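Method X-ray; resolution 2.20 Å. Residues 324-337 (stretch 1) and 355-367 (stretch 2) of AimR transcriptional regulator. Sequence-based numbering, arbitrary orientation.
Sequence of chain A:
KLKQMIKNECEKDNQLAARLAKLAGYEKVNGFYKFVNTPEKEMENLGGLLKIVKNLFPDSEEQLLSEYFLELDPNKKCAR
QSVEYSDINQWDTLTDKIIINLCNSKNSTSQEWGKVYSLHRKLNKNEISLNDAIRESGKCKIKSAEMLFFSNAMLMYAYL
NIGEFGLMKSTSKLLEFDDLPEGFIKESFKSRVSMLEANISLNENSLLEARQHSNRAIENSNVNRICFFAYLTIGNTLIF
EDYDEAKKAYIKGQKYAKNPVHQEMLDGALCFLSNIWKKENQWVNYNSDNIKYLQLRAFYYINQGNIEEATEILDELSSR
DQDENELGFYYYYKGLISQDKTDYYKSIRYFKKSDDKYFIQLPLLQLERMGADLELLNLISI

Stretch 1, residues 324-337: ENELGFYYYYKGLI
Stretch 2 (355-367) DDKYFIQLPLLQL

Residues 324-337 form one continuous helix, with phi/psi mostly near -65/-40 (Tyr 331 -71/-22). Its i to i+4 backbone bonds run from Gly 328 N to Glu 324 O (2.9 Å) through Ile 337 N to Tyr 333 O (3.0 Å). Stretch 2 begins as loop. Asp 355 has positive phi (59/39), and Asp 356 is extended (-100/104). A type I beta turn from Tyr 358 to Gln 361 leads into a helix that includes 361-367. Both helices continue beyond their stretches. Their axes approach to 10.0 Å and run in nearly the same direction, 25° apart. In register, Asn 325 lies by Asp 356 (CA to CA 7.4 Å), Tyr 332 by Pro 363 (CA to CA 6.0 Å) and Leu 336 by Gln 366 (CA to CA 8.5 Å). The contact buries 394 Å², both sides summed.

One direct hydrogen bond joins the stretches. Asn 325 ND2 donates to Asp 356 OD2 at 2.7 Å and 164°. The amide NH2 suits a carboxylate oxygen. In both residues the CA-to-CB bond points toward the other stretch and chi1 is t. The carboxylate also organises its own loop. Asp 356 OD1 accepts from Tyr 358 N and from Phe 359 N, each at 3.0 Å. One aspartate thus ties the start of the turn to the first helix. Gln 361 (chi1 p) braces the turn through NE2 to Tyr 358 O, 2.9 Å.

A water makes a second polar link. The water O donates to Leu 362 O at 2.6 Å and is 2.5 Å from Tyr 332 OH, also hydrogen-bonded.

Aromatic and apolar contacts fill the middle. Phe 329 (chi1 m, chi2 -79°) leaves its backbone sideways, but its ring end comes nearer. Its CZ lies 3.5 Å from Phe 359 CG, over one face of the Phe 359 ring. The ring centroids are 5.2 Å apart and the planes meet at 58°, an oblique pairing. Phe 359 has chi1 m and chi2 -76°. Phe 329 CE1 also packs 3.5 Å from Leu 362 CD1. Leu 362 is m, t.

The CA-to-CB bond of Tyr 332 (chi1 t, chi2 67°) points toward stretch 2, and this residue has the largest area covered there. Leu 362 CB sits 3.9 Å from the centroid of the Tyr 332 ring, 9° off its normal. This CH-pi contact sets an aliphatic carbon against the pi face. Tyr 332 CD1 is 4.2 Å from Pro 363 CD, an apolar contact. Gln 366 CB meets the ring edge, 4.3 Å from Tyr 332 CE1.

Leu 336 (m, t) extends the contact. Its CD2 reaches 4.1 Å from Gln 366 OE1, a van der Waals approach. Gln 366 is t, p.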

# COMPACT_ATOMS: atom_id res chain seq x y z
N GLU A 324 -3.82 1.28 16.47
CA GLU A 324 -2.42 1.07 16.82
C GLU A 324 -1.72 2.38 17.18
O GLU A 324 -0.89 2.41 18.10
CB GLU A 324 -1.70 0.36 15.67
CG GLU A 324 -2.33 -0.99 15.34
CD GLU A 324 -1.73 -1.63 14.11
OE1 GLU A 324 -1.03 -2.66 14.25
OE2 GLU A 324 -1.95 -1.11 13.00
N ASN A 325 -2.03 3.47 16.48
CA ASN A 325 -1.46 4.78 16.83
C ASN A 325 -1.92 5.21 18.22
O ASN A 325 -1.10 5.58 19.08
CB ASN A 325 -1.87 5.80 15.76
CG ASN A 325 -1.03 7.06 15.80
OD1 ASN A 325 -1.48 8.10 16.28
ND2 ASN A 325 0.19 6.98 15.29
N GLU A 326 -3.23 5.16 18.46
CA GLU A 326 -3.77 5.40 19.79
C GLU A 326 -3.12 4.50 20.83
O GLU A 326 -2.95 4.90 21.98
CB GLU A 326 -5.29 5.20 19.80
CG GLU A 326 -6.06 6.29 19.08
CD GLU A 326 -7.50 5.90 18.80
OE1 GLU A 326 -7.81 4.69 18.86
OE2 GLU A 326 -8.33 6.80 18.53
N LEU A 327 -2.74 3.28 20.44
CA LEU A 327 -2.06 2.40 21.38
C LEU A 327 -0.63 2.85 21.63
O LEU A 327 -0.10 2.63 22.73
CB LEU A 327 -2.09 0.96 20.87
CG LEU A 327 -3.42 0.24 21.12
CD1 LEU A 327 -3.39 -1.17 20.55
CD2 LEU A 327 -3.74 0.22 22.61
N GLY A 328 0.01 3.47 20.64
CA GLY A 328 1.31 4.06 20.88
C GLY A 328 1.25 5.15 21.93
O GLY A 328 2.04 5.15 22.89
N PHE A 329 0.30 6.07 21.79
CA PHE A 329 0.10 7.06 22.85
C PHE A 329 -0.26 6.40 24.17
O PHE A 329 0.27 6.76 25.23
CB PHE A 329 -0.98 8.07 22.44
CG PHE A 329 -0.56 9.00 21.34
CD1 PHE A 329 0.24 10.09 21.62
CD2 PHE A 329 -0.96 8.78 20.04
CE1 PHE A 329 0.63 10.95 20.61
CE2 PHE A 329 -0.57 9.63 19.02
CZ PHE A 329 0.22 10.72 19.31
N TYR A 330 -1.15 5.40 24.12
CA TYR A 330 -1.64 4.75 25.33
C TYR A 330 -0.50 4.16 26.15
O TYR A 330 -0.38 4.42 27.35
CB TYR A 330 -2.66 3.67 24.95
CG TYR A 330 -3.11 2.76 26.08
CD1 TYR A 330 -4.17 3.13 26.90
CD2 TYR A 330 -2.51 1.53 26.29
CE1 TYR A 330 -4.59 2.30 27.93
CE2 TYR A 330 -2.92 0.70 27.32
CZ TYR A 330 -3.97 1.09 28.13
OH TYR A 330 -4.38 0.26 29.15
N TYR A 331 0.35 3.36 25.51
CA TYR A 331 1.49 2.79 26.22
C TYR A 331 2.54 3.84 26.56
O TYR A 331 3.31 3.64 27.51
CB TYR A 331 2.13 1.67 25.40
CG TYR A 331 1.23 0.48 25.18
CD1 TYR A 331 1.17 -0.55 26.11
CD2 TYR A 331 0.43 0.38 24.05
CE1 TYR A 331 0.35 -1.64 25.92
CE2 TYR A 331 -0.40 -0.71 23.85
CZ TYR A 331 -0.43 -1.72 24.78
OH TYR A 331 -1.25 -2.80 24.59
N TYR A 332 2.58 4.97 25.85
CA TYR A 332 3.43 6.07 26.29
C TYR A 332 2.98 6.61 27.64
O TYR A 332 3.79 6.83 28.54
CB TYR A 332 3.47 7.19 25.25
CG TYR A 332 4.21 8.42 25.71
CD1 TYR A 332 5.59 8.38 25.93
CD2 TYR A 332 3.55 9.62 25.94
CE1 TYR A 332 6.27 9.49 26.37
CE2 TYR A 332 4.23 10.74 26.37
CZ TYR A 332 5.59 10.67 26.58
OH TYR A 332 6.28 11.79 27.01
N TYR A 333 1.67 6.80 27.81
CA TYR A 333 1.15 7.29 29.09
C TYR A 333 1.31 6.25 30.19
O TYR A 333 1.68 6.58 31.33
CB TYR A 333 -0.31 7.71 28.94
CG TYR A 333 -0.53 8.73 27.85
CD1 TYR A 333 0.30 9.84 27.74
CD2 TYR A 333 -1.56 8.58 26.93
CE1 TYR A 333 0.11 10.77 26.74
CE2 TYR A 333 -1.76 9.51 25.93
CZ TYR A 333 -0.92 10.61 25.84
OH TYR A 333 -1.12 11.53 24.85
N LYS A 334 1.02 4.98 29.87
CA LYS A 334 1.26 3.91 30.83
C LYS A 334 2.72 3.89 31.27
O LYS A 334 3.01 3.62 32.44
CB LYS A 334 0.87 2.56 30.22
CG LYS A 334 -0.60 2.43 29.87
CD LYS A 334 -1.43 2.02 31.07
CE LYS A 334 -1.11 0.59 31.49
NZ LYS A 334 -1.97 0.15 32.62
N GLY A 335 3.64 4.19 30.35
CA GLY A 335 5.04 4.27 30.72
C GLY A 335 5.33 5.48 31.59
O GLY A 335 6.13 5.40 32.53
N LEU A 336 4.69 6.61 31.30
CA LEU A 336 4.84 7.78 32.16
C LEU A 336 4.43 7.46 33.59
O LEU A 336 5.07 7.92 34.54
CB LEU A 336 4.02 8.95 31.62
CG LEU A 336 4.58 9.67 30.40
CD1 LEU A 336 3.68 10.83 30.01
CD2 LEU A 336 5.99 10.16 30.67
N ILE A 337 3.38 6.66 33.77
CA ILE A 337 2.96 6.29 35.11
C ILE A 337 3.93 5.27 35.71
O ILE A 337 4.46 5.46 36.81
CB ILE A 337 1.52 5.76 35.10
CG1 ILE A 337 0.53 6.91 34.87
CG2 ILE A 337 1.20 5.01 36.39
CD1 ILE A 337 -0.92 6.46 34.79
N ASP A 355 3.03 3.29 11.30
CA ASP A 355 3.83 4.04 10.34
C ASP A 355 3.90 5.52 10.72
O ASP A 355 3.86 6.40 9.86
CB ASP A 355 3.29 3.86 8.92
CG ASP A 355 4.31 4.21 7.85
OD1 ASP A 355 5.48 4.46 8.20
OD2 ASP A 355 3.93 4.24 6.66
N ASP A 356 4.01 5.79 12.01
CA ASP A 356 4.07 7.15 12.54
C ASP A 356 5.53 7.46 12.85
O ASP A 356 6.08 6.99 13.85
CB ASP A 356 3.19 7.29 13.78
CG ASP A 356 2.99 8.74 14.21
OD1 ASP A 356 3.87 9.58 13.93
OD2 ASP A 356 1.95 9.03 14.84
N LYS A 357 6.16 8.24 11.98
CA LYS A 357 7.56 8.62 12.14
C LYS A 357 7.73 9.93 12.88
O LYS A 357 8.86 10.42 13.00
CB LYS A 357 8.24 8.71 10.77
CG LYS A 357 8.18 7.42 9.96
CD LYS A 357 8.92 7.55 8.63
CE LYS A 357 8.81 6.25 7.83
NZ LYS A 357 9.61 6.30 6.57
N TYR A 358 6.65 10.51 13.40
CA TYR A 358 6.71 11.79 14.10
C TYR A 358 6.57 11.62 15.61
O TYR A 358 7.46 12.03 16.37
CB TYR A 358 5.63 12.74 13.57
CG TYR A 358 5.73 14.14 14.13
CD1 TYR A 358 6.84 14.93 13.87
CD2 TYR A 358 4.72 14.67 14.92
CE1 TYR A 358 6.94 16.21 14.39
CE2 TYR A 358 4.81 15.95 15.43
CZ TYR A 358 5.93 16.72 15.16
OH TYR A 358 6.03 17.99 15.67
N PHE A 359 5.47 11.03 16.07
CA PHE A 359 5.23 10.93 17.51
C PHE A 359 5.99 9.79 18.17
O PHE A 359 5.96 9.68 19.40
CB PHE A 359 3.73 10.78 17.78
CG PHE A 359 2.94 12.01 17.44
CD1 PHE A 359 2.97 13.12 18.26
CD2 PHE A 359 2.17 12.05 16.28
CE1 PHE A 359 2.25 14.26 17.94
CE2 PHE A 359 1.45 13.18 15.96
CZ PHE A 359 1.49 14.29 16.79
N ILE A 360 6.70 8.96 17.39
CA ILE A 360 7.52 7.91 17.99
C ILE A 360 8.63 8.51 18.84
O ILE A 360 9.21 7.81 19.68
CB ILE A 360 8.10 7.00 16.88
CG1 ILE A 360 8.71 5.74 17.49
CG2 ILE A 360 9.12 7.75 16.04
CD1 ILE A 360 9.20 4.74 16.47
N GLN A 361 8.93 9.80 18.67
CA GLN A 361 9.93 10.43 19.52
C GLN A 361 9.44 10.59 20.95
O GLN A 361 10.27 10.79 21.85
CB GLN A 361 10.33 11.78 18.94
CG GLN A 361 9.20 12.79 18.83
CD GLN A 361 9.64 14.07 18.14
OE1 GLN A 361 10.43 14.84 18.68
NE2 GLN A 361 9.12 14.30 16.94
N LEU A 362 8.13 10.50 21.19
CA LEU A 362 7.63 10.60 22.56
C LEU A 362 8.27 9.57 23.48
O LEU A 362 8.93 9.97 24.46
CB LEU A 362 6.10 10.50 22.58
CG LEU A 362 5.28 11.71 22.12
CD1 LEU A 362 3.80 11.36 22.15
CD2 LEU A 362 5.57 12.87 23.03
N PRO A 363 8.16 8.26 23.23
CA PRO A 363 8.87 7.32 24.11
C PRO A 363 10.38 7.40 23.95
O PRO A 363 11.10 7.30 24.95
CB PRO A 363 8.32 5.96 23.68
CG PRO A 363 7.89 6.15 22.28
CD PRO A 363 7.38 7.55 22.20
N LEU A 364 10.87 7.60 22.73
CA LEU A 364 12.31 7.70 22.51
C LEU A 364 12.93 8.79 23.37
O LEU A 364 13.89 8.54 24.10
CB LEU A 364 12.60 7.95 21.03
CG LEU A 364 12.28 6.78 20.10
CD1 LEU A 364 12.48 7.17 18.64
CD2 LEU A 364 13.13 5.57 20.45
N LEU A 365 12.37 10.01 23.31
CA LEU A 365 12.83 11.08 24.18
C LEU A 365 12.81 10.64 25.64
O LEU A 365 13.77 10.89 26.39
CB LEU A 365 11.96 12.33 24.00
CG LEU A 365 12.13 13.16 22.73
CD1 LEU A 365 11.03 14.21 22.63
CD2 LEU A 365 13.50 13.82 22.69
N GLN A 366 11.74 9.95 26.05
CA GLN A 366 11.67 9.48 27.43
C GLN A 366 12.74 8.43 27.69
O GLN A 366 13.35 8.41 28.77
CB GLN A 366 10.28 8.93 27.73
CG GLN A 366 9.99 8.79 29.21
CD GLN A 366 10.08 10.11 29.95
OE1 GLN A 366 9.80 11.17 29.39
NE2 GLN A 366 10.47 10.05 31.22
N LEU A 367 13.00 7.56 26.71
CA LEU A 367 14.12 6.64 26.84
C LEU A 367 15.44 7.39 26.89
O LEU A 367 16.39 6.94 27.55
CB LEU A 367 14.12 5.63 25.69
CG LEU A 367 13.02 4.57 25.69
CD1 LEU A 367 13.11 3.69 24.46
CD2 LEU A 367 13.09 3.73 26.96
O HOH W 1 8.36 12.23 25.70